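Local coordinates for lipolytic protein G-D-S-L family (Veillonella parvula DSM 2008, PDB 4RW0) that probably hydrolyses ester bonds in lipid or other acyl substrates, as its kin among the GDSL-type SGNH hydrolases do, at residues G24-C29 with Y171-A175; V105-T111 with I140-Y146. All coordinates share one frame; numbering follows the deposited sequence.

Contact 1 (G24-C29 with Y171-A175); sequences GWVEIC and YRLMA
The side chains of Trp25 and Tyr171 cross at about a right angle, though their ring planes lie nearer parallel than perpendicular; CD1 of Tyr171 sits at the indole edge, near its plane, 3.8 Å from Trp25 CD1. The tyrosine ring in turn has Gly24 CA above one face, displaced toward the rim, so the residue that N-caps helix 25-32 packs against it without a side chain. With its CG between the backbone N and the carbonyl carbon (chi1 67°), Trp25 swings its indole back across the start of its own helix, and Val26 CG2 settles over the centre of one ring face.

The sulfur-aromatic element comes from Met174, a selenomethionine in this crystal. Its SE sits obliquely to the five-membered ring, 4.9 Å from the centroid, and the bend at chi3 (72°) turns CE onto the pyrrole side, 3.6 Å from Trp25 NE1.

Aliphatic packing fills the rest of the crossing. Ala175 CB presses against Ile28 CG2 at 3.5 Å, while Ile28 CD1 reaches over the backbone of Arg172. Cys29 SG lies 3.8 Å from Ala175 O. Helices 25-32 and 168-182 cross here at -51°, their axes 8.4 Å apart over these residues.

The polar ends bond outward, Trp25 NE1 to Ile13 O and Tyr171 OH to Tyr17 O. A leucine in place of Tyr171 would probably leave the indole edge and Gly24 CA poorly covered and deprive Tyr17 O of its hydroxyl partner.

No hydrogen bond links the two segments. Their union therefore rests on shape and apolar burial, while the hydrogen bonds of both aromatic residues tie this helix pair to the chain just after the Gly-Asp-Ser motif at the end of strand 4-10.

Contact 2 (V105-T111 with I140-Y146); sequences VIIGLET and IKVIDFY
Ile143 O is gripped from two directions: Leu109 N donates to it across the strands at 2.9 Å, tilted 23° from the carbonyl plane, and Phe145 N adds a weak bond from its own chain as Asp144 forms the centre of an inverse gamma turn. Gly108 CA adds a longer C-H...O contact. The ladder continues with Ile143 N to Ile107 O, the shortest at 2.8 Å and almost straight, and Ile107 N to Lys141 O, a parallel pattern between strands 104-108 and 141-143. Where it frays, one water bridges Val105 O and Lys141 N, accepting from the latter.

Apolar branches pad both faces. Ile106 CG2 meets Ile143 CD1 on the face covered by helix 168-182. On the other, Ile140 CG2 packs 3.7 Å from Ile107 CD1 near Ile96 of helix 85-100. The side chain of Leu109 crosses that of Val142 at about a right angle, CD1 3.7 Å from Val142 CG1, and also brushes Asp144 OD1.

The carboxylate of Asp144 has work of its own: its CG stands anti to the backbone N (chi1 -175°), and from there it caps a backbone N in the first turn of helix 145-154 and bonds Thr147 OG1. At this end two carbonyls meet ring edges in plane, Leu109 O beside Phe145, whose CB is 3.4 Å away, and Glu110 O 3.5 Å from Tyr146 CD2. Leu109 O also receives a weak bond from Tyr146 N, and Glu110 O a hydrogen bond from Asn128 ND2, so both have a polar partner.

This pairing closes the beta-alpha-beta crossover through helix 120-138 and places the edge strand of the parallel sheet. The backbone bonds set the register, and the weak Tyr146 bond and the carbonyls at the ring edges join the loop after strand 104-108 to the start of helix 145-154.

How the contacts relate
Contact 1 and contact 2, with centres about 14 Å apart, illustrate how one layered alpha/beta fold uses two chemistries: helix against helix by apolar fit, strand beside strand by backbone bonds. Phe145 joins them, its CE1 lying 3.3 Å from Met174 O and its CZ 3.9 Å from Trp25 CH2. Helix 168-182 serves both: Phe182 touches Trp25 and Cys29 as well as Ile106 and Ile143. The sodium ion, bound by Asp30, Ile33 and Val36, lies about 8 Å from the Cys29 side chain and about 14 Å from that of Ile106. Glu110 bonds Thr76 N, and its carboxylate lies close to that of Asp11 in the Gly-Asp-Ser motif, two like charges, consistent with a place near the active site.

Contact 1 (G24-C29 with Y171-A175)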
loop_
_atom_site.group_PDB
_atom_site.type_symbol
_atom_site.label_atom_id
_atom_site.label_comp_id
_atom_site.label_asym_id
_atom_site.label_seq_id
_atom_site.Cartn_x
_atom_site.Cartn_y
_atom_site.Cartn_z
ATOM N N GLY A 24 -4.207 0.584 -12.736
ATOM C CA GLY A 24 -3.668 0.321 -11.401
ATOM C C GLY A 24 -4.728 0.669 -10.396
ATOM O O GLY A 24 -5.651 1.478 -10.668
ATOM N N TRP A 25 -4.655 0.118 -9.199
ATOM C CA TRP A 25 -5.718 0.332 -8.240
ATOM C C TRP A 25 -5.912 1.760 -7.786
ATOM O O TRP A 25 -7.023 2.196 -7.518
ATOM C CB TRP A 25 -5.592 -0.585 -7.003
ATOM C CG TRP A 25 -4.397 -0.332 -6.079
ATOM C CD1 TRP A 25 -3.126 -0.842 -6.198
ATOM C CD2 TRP A 25 -4.366 0.563 -4.969
ATOM N NE1 TRP A 25 -2.311 -0.309 -5.182
ATOM C CE2 TRP A 25 -3.059 0.553 -4.434
ATOM C CE3 TRP A 25 -5.311 1.373 -4.378
ATOM C CZ2 TRP A 25 -2.719 1.274 -3.282
ATOM C CZ3 TRP A 25 -4.967 2.114 -3.299
ATOM C CH2 TRP A 25 -3.665 2.068 -2.755
ATOM N N VAL A 26 -4.838 2.526 -7.719
ATOM C CA VAL A 26 -4.988 3.942 -7.308
ATOM C C VAL A 26 -5.788 4.733 -8.309
ATOM O O VAL A 26 -6.692 5.515 -7.968
ATOM C CB VAL A 26 -3.590 4.603 -7.068
ATOM C CG1 VAL A 26 -3.714 6.106 -6.750
ATOM C CG2 VAL A 26 -2.854 3.878 -5.951
ATOM N N GLU A 27 -5.521 4.423 -9.540
ATOM C CA GLU A 27 -6.178 5.145 -10.544
ATOM C C GLU A 27 -7.647 4.791 -10.717
ATOM O O GLU A 27 -8.472 5.661 -10.989
ATOM C CB GLU A 27 -5.371 4.987 -11.836
ATOM C CG GLU A 27 -4.097 5.836 -11.885
ATOM C CD GLU A 27 -2.949 5.301 -11.030
ATOM O OE1 GLU A 27 -2.845 4.068 -10.854
ATOM O OE2 GLU A 27 -2.143 6.121 -10.532
ATOM N N ILE A 28 -7.961 3.515 -10.539
ATOM C CA ILE A 28 -9.355 3.042 -10.463
ATOM C C ILE A 28 -10.081 3.786 -9.347
ATOM O O ILE A 28 -11.196 4.290 -9.535
ATOM C CB ILE A 28 -9.415 1.482 -10.283
ATOM C CG1 ILE A 28 -8.885 0.829 -11.552
ATOM C CG2 ILE A 28 -10.841 1.071 -10.083
ATOM C CD1 ILE A 28 -8.713 -0.673 -11.454
ATOM N N CYS A 29 -9.441 3.913 -8.196
ATOM C CA CYS A 29 -10.069 4.599 -7.101
ATOM C C CYS A 29 -10.308 6.065 -7.446
ATOM O O CYS A 29 -11.392 6.608 -7.201
ATOM C CB CYS A 29 -9.306 4.502 -5.814
ATOM S SG CYS A 29 -9.203 2.904 -5.068
ATOM N N TYR A 171 -5.618 -5.985 -9.686
ATOM C CA TYR A 171 -5.726 -4.530 -9.378
ATOM C C TYR A 171 -7.180 -4.080 -9.212
ATOM O O TYR A 171 -7.474 -3.239 -8.341
ATOM C CB TYR A 171 -5.007 -3.721 -10.437
ATOM C CG TYR A 171 -3.477 -3.678 -10.301
ATOM C CD1 TYR A 171 -2.930 -3.299 -9.117
ATOM C CD2 TYR A 171 -2.624 -4.002 -11.337
ATOM C CE1 TYR A 171 -1.554 -3.284 -8.937
ATOM C CE2 TYR A 171 -1.212 -3.949 -11.212
ATOM C CZ TYR A 171 -0.694 -3.579 -9.989
ATOM O OH TYR A 171 0.657 -3.446 -9.725
ATOM N N ARG A 172 -8.141 -4.663 -9.985
ATOM C CA ARG A 172 -9.537 -4.291 -9.770
ATOM C C ARG A 172 -10.001 -4.709 -8.371
ATOM O O ARG A 172 -10.618 -3.899 -7.649
ATOM C CB ARG A 172 -10.468 -4.884 -10.827
ATOM C CG ARG A 172 -10.248 -4.377 -12.215
ATOM C CD ARG A 172 -11.454 -4.714 -13.109
ATOM N NE ARG A 172 -11.600 -6.157 -13.283
ATOM C CZ ARG A 172 -10.965 -6.905 -14.154
ATOM N NH1 ARG A 172 -10.154 -6.389 -15.075
ATOM N NH2 ARG A 172 -11.230 -8.211 -14.200
ATOM N N LEU A 173 -9.683 -5.950 -7.965
ATOM C CA LEU A 173 -10.102 -6.436 -6.660
ATOM C C LEU A 173 -9.491 -5.593 -5.522
ATOM O O LEU A 173 -10.138 -5.294 -4.534
ATOM C CB LEU A 173 -9.739 -7.902 -6.483
ATOM C CG LEU A 173 -10.503 -8.881 -7.421
ATOM C CD1 LEU A 173 -10.052 -10.336 -7.260
ATOM C CD2 LEU A 173 -11.996 -8.799 -7.216
HETATM N N MSE A 174 -8.250 -5.161 -5.713
HETATM C CA MSE A 174 -7.586 -4.292 -4.708
HETATM C C MSE A 174 -8.287 -2.989 -4.648
HETATM O O MSE A 174 -8.540 -2.509 -3.598
HETATM C CB MSE A 174 -6.093 -4.148 -5.076
HETATM C CG MSE A 174 -5.231 -5.346 -4.818
HETATM SE SE MSE A 174 -3.364 -4.995 -5.399
HETATM C CE MSE A 174 -2.764 -3.715 -4.002
ATOM N N ALA A 175 -8.666 -2.427 -5.791
ATOM C CA ALA A 175 -9.363 -1.126 -5.830
ATOM C C ALA A 175 -10.678 -1.197 -5.059
ATOM O O ALA A 175 -10.978 -0.320 -4.285
ATOM C CB ALA A 175 -9.651 -0.715 -7.296
#

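Contact 2 (V105-T111 with I140-Y146)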
loop_
_atom_site.group_PDB
_atom_site.type_symbol
_atom_site.label_atom_id
_atom_site.label_comp_id
_atom_site.label_asym_id
_atom_site.label_seq_id
_atom_site.Cartn_x
_atom_site.Cartn_y
_atom_site.Cartn_z
ATOM N N VAL A 105 -2.959 8.969 8.253
ATOM C CA VAL A 105 -2.333 7.906 7.543
ATOM C C VAL A 105 -3.324 6.754 7.348
ATOM O O VAL A 105 -4.171 6.490 8.197
ATOM C CB VAL A 105 -1.129 7.393 8.316
ATOM C CG1 VAL A 105 -0.582 6.124 7.753
ATOM C CG2 VAL A 105 -0.004 8.438 8.317
ATOM N N ILE A 106 -3.205 6.120 6.205
ATOM C CA ILE A 106 -3.885 4.838 5.894
ATOM C C ILE A 106 -2.838 3.858 5.495
ATOM O O ILE A 106 -2.002 4.143 4.634
ATOM C CB ILE A 106 -4.907 5.023 4.768
ATOM C CG1 ILE A 106 -5.921 6.073 5.148
ATOM C CG2 ILE A 106 -5.561 3.682 4.468
ATOM C CD1 ILE A 106 -6.704 6.624 3.983
ATOM N N ILE A 107 -2.862 2.690 6.125
ATOM C CA ILE A 107 -1.891 1.677 5.901
ATOM C C ILE A 107 -2.415 0.560 4.981
ATOM O O ILE A 107 -3.527 0.079 5.194
ATOM C CB ILE A 107 -1.495 1.011 7.262
ATOM C CG1 ILE A 107 -0.860 2.030 8.190
ATOM C CG2 ILE A 107 -0.487 -0.089 7.063
ATOM C CD1 ILE A 107 -0.664 1.509 9.599
ATOM N N GLY A 108 -1.625 0.165 3.980
ATOM C CA GLY A 108 -1.979 -0.968 3.132
ATOM C C GLY A 108 -1.161 -2.150 3.522
ATOM O O GLY A 108 0.018 -2.010 3.827
ATOM N N LEU A 109 -1.775 -3.325 3.599
ATOM C CA LEU A 109 -1.039 -4.554 3.896
ATOM C C LEU A 109 -0.679 -5.163 2.568
ATOM O O LEU A 109 -1.562 -5.564 1.823
ATOM C CB LEU A 109 -1.896 -5.522 4.709
ATOM C CG LEU A 109 -2.530 -4.908 5.939
ATOM C CD1 LEU A 109 -3.424 -5.912 6.686
ATOM C CD2 LEU A 109 -1.472 -4.361 6.882
ATOM N N GLU A 110 0.611 -5.315 2.311
ATOM C CA GLU A 110 1.057 -5.751 1.043
ATOM C C GLU A 110 0.689 -7.245 0.804
ATOM O O GLU A 110 0.523 -8.012 1.734
ATOM C CB GLU A 110 2.546 -5.493 0.855
ATOM C CG GLU A 110 2.874 -5.207 -0.631
ATOM C CD GLU A 110 4.125 -4.316 -0.876
ATOM O OE1 GLU A 110 4.981 -4.217 0.033
ATOM O OE2 GLU A 110 4.227 -3.741 -1.999
ATOM N N THR A 111 0.592 -7.580 -0.449
ATOM C CA THR A 111 0.123 -8.847 -0.941
ATOM C C THR A 111 1.178 -9.918 -0.907
ATOM O O THR A 111 2.351 -9.691 -0.650
ATOM C CB THR A 111 -0.416 -8.625 -2.375
ATOM O OG1 THR A 111 0.516 -7.839 -3.127
ATOM C CG2 THR A 111 -1.713 -7.861 -2.328
ATOM N N ILE A 140 -5.636 3.781 13.374
ATOM C CA ILE A 140 -5.283 4.072 11.971
ATOM C C ILE A 140 -6.030 3.107 11.090
ATOM O O ILE A 140 -6.003 1.929 11.340
ATOM C CB ILE A 140 -3.785 3.849 11.761
ATOM C CG1 ILE A 140 -3.007 4.896 12.560
ATOM C CG2 ILE A 140 -3.395 3.892 10.287
ATOM C CD1 ILE A 140 -1.569 4.494 12.739
ATOM N N LYS A 141 -6.636 3.599 10.030
ATOM C CA LYS A 141 -7.287 2.707 9.067
ATOM C C LYS A 141 -6.341 1.835 8.277
ATOM O O LYS A 141 -5.267 2.263 7.935
ATOM C CB LYS A 141 -8.156 3.516 8.151
ATOM C CG LYS A 141 -9.545 3.636 8.730
ATOM C CD LYS A 141 -10.364 4.550 7.884
ATOM C CE LYS A 141 -10.098 5.984 8.274
ATOM N NZ LYS A 141 -11.069 6.401 9.320
ATOM N N VAL A 142 -6.740 0.579 8.070
ATOM C CA VAL A 142 -5.993 -0.427 7.368
ATOM C C VAL A 142 -6.761 -0.927 6.114
ATOM O O VAL A 142 -7.962 -1.166 6.154
ATOM C CB VAL A 142 -5.697 -1.625 8.274
ATOM C CG1 VAL A 142 -5.125 -2.781 7.488
ATOM C CG2 VAL A 142 -4.726 -1.228 9.348
ATOM N N ILE A 143 -6.047 -1.078 5.006
ATOM C CA ILE A 143 -6.568 -1.779 3.838
ATOM C C ILE A 143 -5.861 -3.120 3.643
ATOM O O ILE A 143 -4.673 -3.177 3.289
ATOM C CB ILE A 143 -6.472 -0.918 2.535
ATOM C CG1 ILE A 143 -7.067 0.475 2.725
ATOM C CG2 ILE A 143 -7.111 -1.688 1.350
ATOM C CD1 ILE A 143 -6.772 1.450 1.574
ATOM N N ASP A 144 -6.589 -4.215 3.861
ATOM C CA ASP A 144 -6.000 -5.572 3.860
ATOM C C ASP A 144 -6.005 -6.134 2.467
ATOM O O ASP A 144 -6.842 -7.016 2.134
ATOM C CB ASP A 144 -6.761 -6.527 4.820
ATOM C CG ASP A 144 -6.102 -7.909 4.940
ATOM O OD1 ASP A 144 -5.023 -8.208 4.377
ATOM O OD2 ASP A 144 -6.684 -8.766 5.620
ATOM N N PHE A 145 -5.071 -5.669 1.624
ATOM C CA PHE A 145 -4.985 -6.210 0.280
ATOM C C PHE A 145 -4.574 -7.660 0.268
ATOM O O PHE A 145 -4.928 -8.427 -0.652
ATOM C CB PHE A 145 -3.999 -5.409 -0.545
ATOM C CG PHE A 145 -4.385 -3.964 -0.780
ATOM C CD1 PHE A 145 -5.446 -3.620 -1.632
ATOM C CD2 PHE A 145 -3.633 -2.927 -0.218
ATOM C CE1 PHE A 145 -5.741 -2.307 -1.906
ATOM C CE2 PHE A 145 -3.932 -1.609 -0.493
ATOM C CZ PHE A 145 -4.999 -1.286 -1.341
ATOM N N TYR A 146 -3.757 -8.043 1.252
ATOM C CA TYR A 146 -3.198 -9.368 1.291
ATOM C C TYR A 146 -4.347 -10.417 1.216
ATOM O O TYR A 146 -4.298 -11.338 0.391
ATOM C CB TYR A 146 -2.409 -9.634 2.614
ATOM C CG TYR A 146 -1.825 -11.039 2.680
ATOM C CD1 TYR A 146 -2.579 -12.130 3.096
ATOM C CD2 TYR A 146 -0.529 -11.277 2.299
ATOM C CE1 TYR A 146 -2.062 -13.420 3.090
ATOM C CE2 TYR A 146 -0.020 -12.539 2.284
ATOM C CZ TYR A 146 -0.785 -13.617 2.702
ATOM O OH TYR A 146 -0.170 -14.869 2.635
HETATM O O HOH W 1 -6.564 6.471 9.356
#